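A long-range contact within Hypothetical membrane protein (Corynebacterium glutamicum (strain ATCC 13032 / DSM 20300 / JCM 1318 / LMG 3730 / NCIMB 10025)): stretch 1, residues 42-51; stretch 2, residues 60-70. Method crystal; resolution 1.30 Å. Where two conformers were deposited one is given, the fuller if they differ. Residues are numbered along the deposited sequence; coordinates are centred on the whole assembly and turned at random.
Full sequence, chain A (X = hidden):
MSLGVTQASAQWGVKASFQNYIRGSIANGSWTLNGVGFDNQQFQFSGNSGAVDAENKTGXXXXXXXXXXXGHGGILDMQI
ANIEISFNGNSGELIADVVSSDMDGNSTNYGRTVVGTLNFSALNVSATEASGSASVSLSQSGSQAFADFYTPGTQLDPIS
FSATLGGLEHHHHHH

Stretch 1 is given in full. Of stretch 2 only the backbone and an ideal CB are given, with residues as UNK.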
# COMPACT_ATOMS: atom_id res chain seq x y z
N GLN A 42 7.75 7.93 -3.64
CA GLN A 42 6.75 7.29 -2.80
C GLN A 42 5.40 7.90 -3.12
O GLN A 42 5.26 9.13 -3.19
CB GLN A 42 7.04 7.49 -1.31
CG GLN A 42 8.33 6.86 -0.85
CD GLN A 42 8.58 7.12 0.61
OE1 GLN A 42 8.90 8.24 1.00
NE2 GLN A 42 8.41 6.09 1.44
N PHE A 43 4.40 7.05 -3.29
CA PHE A 43 3.03 7.53 -3.34
C PHE A 43 2.62 8.09 -1.98
O PHE A 43 3.05 7.59 -0.93
CB PHE A 43 2.11 6.42 -3.85
CG PHE A 43 2.53 5.93 -5.21
CD1 PHE A 43 2.24 6.67 -6.34
CD2 PHE A 43 3.31 4.78 -5.35
CE1 PHE A 43 2.67 6.27 -7.60
CE2 PHE A 43 3.74 4.36 -6.60
CZ PHE A 43 3.42 5.10 -7.73
N GLN A 44 1.84 9.17 -2.02
CA GLN A 44 1.54 9.98 -0.84
C GLN A 44 0.05 9.87 -0.57
O GLN A 44 -0.77 10.24 -1.42
CB GLN A 44 1.93 11.44 -1.09
CG GLN A 44 3.40 11.63 -1.49
CD GLN A 44 4.35 11.48 -0.32
OE1 GLN A 44 4.06 11.94 0.78
NE2 GLN A 44 5.49 10.86 -0.56
N PHE A 45 -0.29 9.35 0.60
CA PHE A 45 -1.66 9.08 0.97
C PHE A 45 -2.06 10.00 2.11
O PHE A 45 -1.26 10.27 3.01
CB PHE A 45 -1.82 7.62 1.40
CG PHE A 45 -1.40 6.63 0.34
CD1 PHE A 45 -0.08 6.24 0.22
CD2 PHE A 45 -2.34 6.12 -0.55
CE1 PHE A 45 0.31 5.35 -0.77
CE2 PHE A 45 -1.96 5.22 -1.54
CZ PHE A 45 -0.63 4.84 -1.65
N SER A 46 -3.30 10.47 2.06
CA SER A 46 -3.80 11.43 3.03
C SER A 46 -5.18 10.97 3.47
O SER A 46 -6.06 10.77 2.63
CB SER A 46 -3.85 12.80 2.35
OG SER A 46 -4.29 13.78 3.26
N GLY A 47 -5.37 10.78 4.77
CA GLY A 47 -6.62 10.24 5.27
C GLY A 47 -7.02 10.87 6.59
O GLY A 47 -6.19 11.39 7.34
N ASN A 48 -8.32 10.79 6.87
CA ASN A 48 -8.80 11.30 8.15
C ASN A 48 -9.72 10.30 8.86
O ASN A 48 -10.60 10.70 9.62
CB ASN A 48 -9.42 12.69 8.05
CG ASN A 48 -10.64 12.73 7.16
OD1 ASN A 48 -11.09 11.70 6.65
ND2 ASN A 48 -11.18 13.93 6.97
N SER A 49 -9.52 9.01 8.63
CA SER A 49 -10.35 8.02 9.28
C SER A 49 -9.52 6.84 9.76
O SER A 49 -8.38 6.62 9.34
CB SER A 49 -11.50 7.53 8.40
OG SER A 49 -11.00 6.73 7.36
N GLY A 50 -10.12 6.06 10.65
CA GLY A 50 -9.45 4.97 11.31
C GLY A 50 -9.47 5.17 12.81
O GLY A 50 -9.97 6.16 13.33
N ALA A 51 -8.92 4.18 13.50
CA ALA A 51 -8.94 4.20 14.95
C ALA A 51 -7.75 3.41 15.48
O ALA A 51 -7.28 2.47 14.83
CB ALA A 51 -10.25 3.64 15.50
N UNK A 60 -6.20 0.55 12.84
CA UNK A 60 -6.39 0.56 11.40
C UNK A 60 -6.40 2.01 10.96
O UNK A 60 -7.16 2.82 11.50
CB UNK A 60 -7.68 -0.16 10.99
N UNK A 61 -5.55 2.32 9.99
CA UNK A 61 -5.42 3.66 9.43
C UNK A 61 -5.85 3.55 7.97
O UNK A 61 -5.21 2.83 7.18
CB UNK A 61 -4.00 4.21 9.57
N UNK A 62 -6.93 4.24 7.60
CA UNK A 62 -7.56 4.09 6.30
C UNK A 62 -7.29 5.28 5.40
O UNK A 62 -7.36 6.44 5.84
CB UNK A 62 -9.07 3.89 6.46
N UNK A 63 -7.02 5.00 4.12
CA UNK A 63 -6.78 6.06 3.15
C UNK A 63 -7.64 5.87 1.91
O UNK A 63 -7.79 4.74 1.44
CB UNK A 63 -5.30 6.11 2.76
N UNK A 64 -8.19 6.95 1.36
CA UNK A 64 -8.84 6.87 0.05
C UNK A 64 -7.78 7.00 -1.04
O UNK A 64 -6.59 7.20 -0.76
CB UNK A 64 -9.91 7.95 -0.10
N UNK A 65 -8.22 6.90 -2.28
CA UNK A 65 -7.36 7.18 -3.41
C UNK A 65 -6.89 5.93 -4.12
O UNK A 65 -6.83 4.83 -3.55
CB UNK A 65 -6.15 7.99 -2.95
N UNK A 66 -6.53 6.10 -5.38
CA UNK A 66 -6.09 4.99 -6.21
C UNK A 66 -4.87 5.35 -7.04
O UNK A 66 -4.64 6.51 -7.41
CB UNK A 66 -7.23 4.54 -7.13
N UNK A 67 -4.09 4.31 -7.34
CA UNK A 67 -2.97 4.34 -8.27
C UNK A 67 -3.33 3.40 -9.41
O UNK A 67 -3.78 2.28 -9.17
CB UNK A 67 -1.66 3.94 -7.60
N UNK A 68 -3.10 3.84 -10.65
CA UNK A 68 -3.42 3.05 -11.83
C UNK A 68 -2.16 2.94 -12.69
O UNK A 68 -1.77 3.90 -13.36
CB UNK A 68 -4.58 3.67 -12.62
N UNK A 69 -1.51 1.77 -12.65
CA UNK A 69 -0.33 1.50 -13.47
C UNK A 69 -0.76 0.93 -14.81
O UNK A 69 -1.66 0.09 -14.88
CB UNK A 69 0.62 0.54 -12.76
N UNK A 70 -0.09 1.36 -15.88
CA UNK A 70 -0.30 0.78 -17.20
C UNK A 70 1.04 0.56 -17.89
O UNK A 70 2.03 1.22 -17.58
CB UNK A 70 -1.20 1.68 -18.05

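Position 60 pairs in antiparallel register with Ala 51: its N donates to Ala 51 O (3.0 Å) and its O accepts from Ala 51 N (3.0 Å). The CB lies on the same sheet face as that of Ala 51, 4.7 Å from Ala 51 O, so many side chains would fit. It is Ser 60, whose OG is bonded elsewhere in the structure.

Position 61 sits across from Gly 50 in a non-hydrogen-bonded pair, CA to CA 4.6 Å. With no side chain on Gly 50, the CB finds nothing of stretch 1 nearer than Ser 49 O, at 5.0 Å; branched or aromatic groups are as plausible as small ones. The residue is Ile 61, contributing little here beyond backbone packing.

At position 62 the CB is 3.5 Å from Ser 49 OG, and the backbone N donates to Ser 49 O (3.3 Å, 168°). A small or polar side chain would suit a place beside this hydroxyl. Asn 62 is found, its side chain lying beside Gly 50; the backbone O of Asn 62 and Ser 49 O both accept from water 2, at 2.6 and 2.7 Å.

Position 63 directs its CB toward stretch 1, 4.0 Å from Phe 45 CB and 5.0 Å from Gly 47 CA. The bare glycine leaves room for a large apolar group, aromatic or aliphatic. Phe 63 takes it: CD1 lies 3.6 Å from Phe 45 CB and 3.5 Å from Gly 47 N, with Ser 46 C at the ring edge. A CB on Gly 47 would come within 3.0 Å of Phe 63 CD1.

Position 64 points sideways. Its phi of -84° admits proline among many others. Pro 64 places CD 3.3 Å from Ser 46 O, while water 1 links Ser 46 N to Pro 64 O, 2.9 Å from each.

Position 65 has phi/psi of 105/157°, where a CB would jam against the preceding carbonyl O; this calls for glycine, and Gly 65 is present.

Position 66 points away, leaving the choice open: Ser 66.

Position 67 points toward stretch 1, its CB 4.9 Å from Phe 43 CE1, with the Phe 45 ring also nearby. A medium or large apolar side chain is indicated. Ile 67 sets CD1 over the Phe 43 ring face, 3.9 Å from the ring centroid and 23° off the normal; CD1 is also 3.9 Å from Phe 45 CZ.

Position 68 is out of reach, so stretch 1 does not limit the choice: His 68, with NE2 bonded elsewhere in the structure.

Position 69 starts sideways, so only a long side chain could return to Phe 43. Phe 69 does, CZ to Phe 43 CZ 3.9 Å, ring planes at 86°.

Position 70 is out of reach: Thr 70.

Stretch 2 (60-70) SINFPGSIHFT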
# COMPACT_ATOMS: atom_id res chain seq x y z
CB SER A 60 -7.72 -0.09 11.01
OG SER A 60 -7.54 -1.46 10.77
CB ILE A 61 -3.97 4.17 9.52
CG1 ILE A 61 -3.31 3.81 10.86
CG2 ILE A 61 -3.92 5.67 9.25
CD1 ILE A 61 -3.89 4.54 12.03
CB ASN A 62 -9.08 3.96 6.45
CG ASN A 62 -9.48 2.67 7.09
OD1 ASN A 62 -9.47 1.61 6.45
ND2 ASN A 62 -9.86 2.73 8.36
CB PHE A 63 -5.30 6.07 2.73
CG PHE A 63 -4.37 6.31 3.88
CD1 PHE A 63 -4.04 7.60 4.26
CD2 PHE A 63 -3.85 5.25 4.61
CE1 PHE A 63 -3.21 7.84 5.33
CE2 PHE A 63 -3.01 5.48 5.68
CZ PHE A 63 -2.69 6.78 6.04
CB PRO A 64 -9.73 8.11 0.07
CG PRO A 64 -8.86 9.11 0.77
CD PRO A 64 -8.13 8.34 1.86
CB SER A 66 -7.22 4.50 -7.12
OG SER A 66 -7.67 5.55 -7.95
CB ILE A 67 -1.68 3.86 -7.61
CG1 ILE A 67 -1.40 4.62 -6.31
CG2 ILE A 67 -0.52 3.94 -8.60
CD1 ILE A 67 -0.40 3.92 -5.44
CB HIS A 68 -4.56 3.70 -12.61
CG HIS A 68 -5.16 2.81 -13.66
ND1 HIS A 68 -6.29 3.16 -14.37
CD2 HIS A 68 -4.79 1.59 -14.11
CE1 HIS A 68 -6.59 2.19 -15.21
NE2 HIS A 68 -5.69 1.23 -15.08
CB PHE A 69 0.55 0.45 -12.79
CG PHE A 69 1.13 0.87 -11.46
CD1 PHE A 69 2.25 1.69 -11.41
CD2 PHE A 69 0.59 0.40 -10.27
CE1 PHE A 69 2.81 2.04 -10.20
CE2 PHE A 69 1.14 0.76 -9.06
CZ PHE A 69 2.25 1.58 -9.02
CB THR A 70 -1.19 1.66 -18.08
OG1 THR A 70 -0.60 2.96 -18.20
CG2 THR A 70 -2.59 1.78 -17.49
O HOH W 1 -4.75 9.38 -0.23
O HOH W 2 -6.62 8.03 7.80
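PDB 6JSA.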